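Local atomic coordinates of UPF0249 protein EF_3048 (Enterococcus faecalis, PDB entry 2I5I), a protein that probably removes acetyl groups from acetylated carbohydrates, a step in oligosaccharide breakdown, as a magnesium-dependent enzyme of the YdjC family. Residues S42-F45 with L46-M49; I114-F117 with M118-G121. All blocks are in the same frame, centred on the assembly; numbering follows the deposited sequence.

How the interactions relate
Both contacts are local: interaction 1 lies at the start of helix 45-55, interaction 2 at the end of helix 103-117, and along the chain the first closes before the second opens. Strand 60-65 of the parallel sheet comes between the two helices in sequence. In space the contact centres are about 11 Å apart, on the same side of the chain's centre, and they touch. The F45 ring meets that of F117 with planes about 50° apart, while L46 CD2 packs 3.7 Å from S120 CA and M49 CE 3.7 Å from S120 OG. The start of helix 45-55 is thereby packed against the end of helix 103-117 and the turn that follows it, away from H130, the predicted magnesium ligand.

Interaction 1 (S42-F45 with L46-M49)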
loop_
_atom_site.group_PDB
_atom_site.type_symbol
_atom_site.label_atom_id
_atom_site.label_comp_id
_atom_site.label_asym_id
_atom_site.label_seq_id
_atom_site.Cartn_x
_atom_site.Cartn_y
_atom_site.Cartn_z
ATOM N N SER A 42 22.356 11.456 -7.180
ATOM C CA SER A 42 21.293 12.457 -7.266
ATOM C C SER A 42 20.510 12.618 -5.982
ATOM O O SER A 42 20.114 11.683 -5.300
ATOM C CB SER A 42 20.325 12.038 -8.384
ATOM O OG SER A 42 19.433 13.109 -8.661
ATOM N N PRO A 43 20.217 13.849 -5.573
ATOM C CA PRO A 43 19.512 13.974 -4.277
ATOM C C PRO A 43 18.110 13.372 -4.312
ATOM O O PRO A 43 17.546 13.014 -3.278
ATOM C CB PRO A 43 19.469 15.480 -4.062
ATOM C CG PRO A 43 19.716 16.100 -5.379
ATOM C CD PRO A 43 20.500 15.120 -6.218
ATOM N N TYR A 44 17.530 13.228 -5.490
ATOM C CA TYR A 44 16.221 12.636 -5.722
ATOM C C TYR A 44 16.249 11.117 -5.773
ATOM O O TYR A 44 15.216 10.492 -6.031
ATOM C CB TYR A 44 15.662 13.148 -7.066
ATOM C CG TYR A 44 15.666 14.648 -7.136
ATOM C CD1 TYR A 44 14.715 15.354 -6.394
ATOM C CD2 TYR A 44 16.573 15.358 -7.902
ATOM C CE1 TYR A 44 14.684 16.723 -6.430
ATOM C CE2 TYR A 44 16.532 16.740 -7.927
ATOM C CZ TYR A 44 15.587 17.415 -7.195
ATOM O OH TYR A 44 15.537 18.790 -7.200
ATOM N N PHE A 45 17.406 10.488 -5.548
ATOM C CA PHE A 45 17.457 9.033 -5.722
ATOM C C PHE A 45 16.490 8.230 -4.868
ATOM O O PHE A 45 15.775 7.369 -5.364
ATOM C CB PHE A 45 18.873 8.531 -5.415
ATOM C CG PHE A 45 19.003 7.028 -5.288
ATOM C CD1 PHE A 45 18.898 6.213 -6.402
ATOM C CD2 PHE A 45 19.229 6.466 -4.054
ATOM C CE1 PHE A 45 19.014 4.830 -6.273
ATOM C CE2 PHE A 45 19.369 5.096 -3.904
ATOM C CZ PHE A 45 19.272 4.302 -5.035
ATOM N N LEU A 46 16.499 8.474 -3.552
ATOM C CA LEU A 46 15.690 7.674 -2.651
ATOM C C LEU A 46 14.219 7.912 -2.912
ATOM O O LEU A 46 13.394 6.985 -2.907
ATOM C CB LEU A 46 16.126 7.947 -1.203
ATOM C CG LEU A 46 17.407 7.278 -0.717
ATOM C CD1 LEU A 46 17.646 7.571 0.767
ATOM C CD2 LEU A 46 17.406 5.769 -0.890
ATOM N N GLU A 47 13.844 9.145 -3.198
ATOM C CA GLU A 47 12.442 9.402 -3.581
ATOM C C GLU A 47 12.040 8.612 -4.805
ATOM O O GLU A 47 10.966 8.008 -4.924
ATOM C CB GLU A 47 12.252 10.901 -3.829
ATOM C CG GLU A 47 12.409 11.724 -2.561
ATOM C CD GLU A 47 12.540 13.206 -2.840
ATOM O OE1 GLU A 47 12.547 13.585 -4.023
ATOM O OE2 GLU A 47 12.633 13.973 -1.857
ATOM N N ALA A 48 12.925 8.591 -5.799
ATOM C CA ALA A 48 12.672 7.824 -7.008
ATOM C C ALA A 48 12.470 6.354 -6.697
ATOM O O ALA A 48 11.591 5.648 -7.209
ATOM C CB ALA A 48 13.831 8.030 -7.983
HETATM N N MSE A 49 13.312 5.820 -5.799
HETATM C CA MSE A 49 13.213 4.399 -5.506
HETATM C C MSE A 49 11.920 4.100 -4.758
HETATM O O MSE A 49 11.280 3.072 -4.966
HETATM C CB MSE A 49 14.479 3.976 -4.732
HETATM C CG MSE A 49 15.735 4.123 -5.585
HETATM SE SE MSE A 49 15.837 2.997 -6.992
HETATM C CE MSE A 49 15.758 1.419 -6.146
HETATM O O HOH W 1 15.478 11.527 -2.426
HETATM O O HOH W 2 18.516 10.517 -2.366
#
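The chain enters helix 45-55 at F45, with A48 N bonded to Y44 O (3.0 Å, N-H...O 161°) and M49 N to F45 O (2.9 Å); just before, a type I beta turn from S42 to F45 is closed by F45 N on S42 O. This is a helix N-terminus, led into by a turn from the loop after strand 35-38. Two N-H groups of the first turn, ahead of the regular helical bonds, are met by solvent: water 1 donates to P43 O and accepts from E47 N, and water 2 likewise links P43 O to L46 N.

The F45 ring carries the side-chain contact. CG anti to the backbone N (chi1 168°) sets the ring where M49, one turn on, brings CG over one face, 3.8 Å from the centroid and 25° off the normal, a CH-pi contact. Bends at chi2 and chi3 of the selenomethionine bring SE obliquely to the same ring, 4.6 Å from its centroid, as a Met-aromatic contact. L46 adds its CD2 branch, 3.7 Å from F45 CE2. At Y44, E47 OE1 lies in the ring plane at the edge, 3.7 Å from CD1; this carboxylate oxygen also forms a salt bridge with R30 of the second subunit, against which Y44 packs too.

Within the chain, Y44 and A48 rest on helix 18-29, S42 OG bonds to G15 O, and F45 packs on S120 in the loop after helix 103-117.

Interaction 2 (I114-F117 with M118-G121); sequences IISF and MKSG
F117 and S120 meet at the C-terminus of helix 103-117, where the backbone bonds pass from four-residue to three-residue spacing before the chain heads for strand 127-129. M118 N still reaches back four residues to I114 O at 3.2 Å. K119 N divides itself between a weak bond to I115 O and a three-residue bond to S116 O (3.1 Å), whose donor stands 64° out of the carbonyl plane. S120 N then bonds F117 O, and G121 N bonds M118 O; the positive phi of G121 marks where the chain leaves the helical conformation.

Apolar contact between the two segments is slight: M118 CE lies 4.4 Å from I114 CG2, while P124 lies against both M118 and F117. A chi1 of -176° swings the F117 ring away from its own N, onto I61 and V63 of strand 60-65. I115, M118 and K119 pack against K6, E259 and L255 of the third subunit, respectively.

Among the polar side chains, extended K119 runs back over S116, and water 3 accepts from K119 NZ while donating to S116 OG, itself hydrogen-bonded to A112 O. F117 O is gripped twice by S120, through its N and through OG at 2.8 Å, the hydroxyl donor tilted 20° from the carbonyl plane.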
loop_
_atom_site.group_PDB
_atom_site.type_symbol
_atom_site.label_atom_id
_atom_site.label_comp_id
_atom_site.label_asym_id
_atom_site.label_seq_id
_atom_site.Cartn_x
_atom_site.Cartn_y
_atom_site.Cartn_z
ATOM N N ILE A 114 27.704 2.306 -5.221
ATOM C CA ILE A 114 26.931 1.063 -5.182
ATOM C C ILE A 114 26.360 0.884 -3.795
ATOM O O ILE A 114 25.190 0.542 -3.642
ATOM C CB ILE A 114 27.786 -0.149 -5.597
ATOM C CG1 ILE A 114 28.116 -0.125 -7.085
ATOM C CG2 ILE A 114 27.121 -1.442 -5.166
ATOM C CD1 ILE A 114 29.203 -1.100 -7.501
ATOM N N ILE A 115 27.188 1.138 -2.779
ATOM C CA ILE A 115 26.698 1.049 -1.401
ATOM C C ILE A 115 25.560 2.039 -1.154
ATOM O O ILE A 115 24.598 1.728 -0.457
ATOM C CB ILE A 115 27.838 1.292 -0.414
ATOM C CG1 ILE A 115 28.770 0.054 -0.383
ATOM C CG2 ILE A 115 27.384 1.657 0.967
ATOM C CD1 ILE A 115 30.137 0.481 -0.838
ATOM N N SER A 116 25.676 3.210 -1.759
ATOM C CA SER A 116 24.673 4.254 -1.648
ATOM C C SER A 116 23.356 3.785 -2.281
ATOM O O SER A 116 22.324 4.011 -1.665
ATOM C CB SER A 116 25.135 5.556 -2.272
ATOM O OG SER A 116 26.265 6.054 -1.579
ATOM N N PHE A 117 23.409 3.166 -3.451
ATOM C CA PHE A 117 22.209 2.583 -4.033
ATOM C C PHE A 117 21.512 1.695 -3.006
ATOM O O PHE A 117 20.281 1.743 -2.873
ATOM C CB PHE A 117 22.539 1.758 -5.275
ATOM C CG PHE A 117 21.384 1.153 -6.046
ATOM C CD1 PHE A 117 20.689 0.023 -5.695
ATOM C CD2 PHE A 117 20.970 1.802 -7.208
ATOM C CE1 PHE A 117 19.603 -0.475 -6.392
ATOM C CE2 PHE A 117 19.898 1.327 -7.939
ATOM C CZ PHE A 117 19.212 0.199 -7.540
HETATM N N MSE A 118 22.302 0.831 -2.368
HETATM C CA MSE A 118 21.674 -0.200 -1.530
HETATM C C MSE A 118 21.074 0.388 -0.257
HETATM O O MSE A 118 20.379 -0.316 0.476
HETATM C CB MSE A 118 22.649 -1.369 -1.259
HETATM C CG MSE A 118 22.811 -2.191 -2.539
HETATM SE SE MSE A 118 23.893 -3.652 -2.488
HETATM C CE MSE A 118 25.218 -3.039 -1.518
ATOM N N LYS A 119 21.272 1.666 0.021
ATOM C CA LYS A 119 20.552 2.358 1.099
ATOM C C LYS A 119 19.055 2.426 0.785
ATOM O O LYS A 119 18.237 2.651 1.684
ATOM C CB LYS A 119 21.141 3.749 1.332
ATOM C CG LYS A 119 22.530 3.699 1.967
ATOM C CD LYS A 119 23.086 5.069 2.321
ATOM C CE LYS A 119 24.608 5.022 2.304
ATOM N NZ LYS A 119 25.212 6.352 2.585
ATOM N N SER A 120 18.690 2.182 -0.467
ATOM C CA SER A 120 17.300 2.062 -0.886
ATOM C C SER A 120 16.633 0.793 -0.371
ATOM O O SER A 120 15.438 0.546 -0.589
ATOM C CB SER A 120 17.296 2.106 -2.415
ATOM O OG SER A 120 17.639 0.844 -2.959
ATOM N N GLY A 121 17.404 -0.066 0.291
ATOM C CA GLY A 121 17.015 -1.393 0.704
ATOM C C GLY A 121 17.004 -2.449 -0.378
ATOM O O GLY A 121 16.605 -3.600 -0.144
HETATM O O HOH W 3 25.410 7.560 0.407
#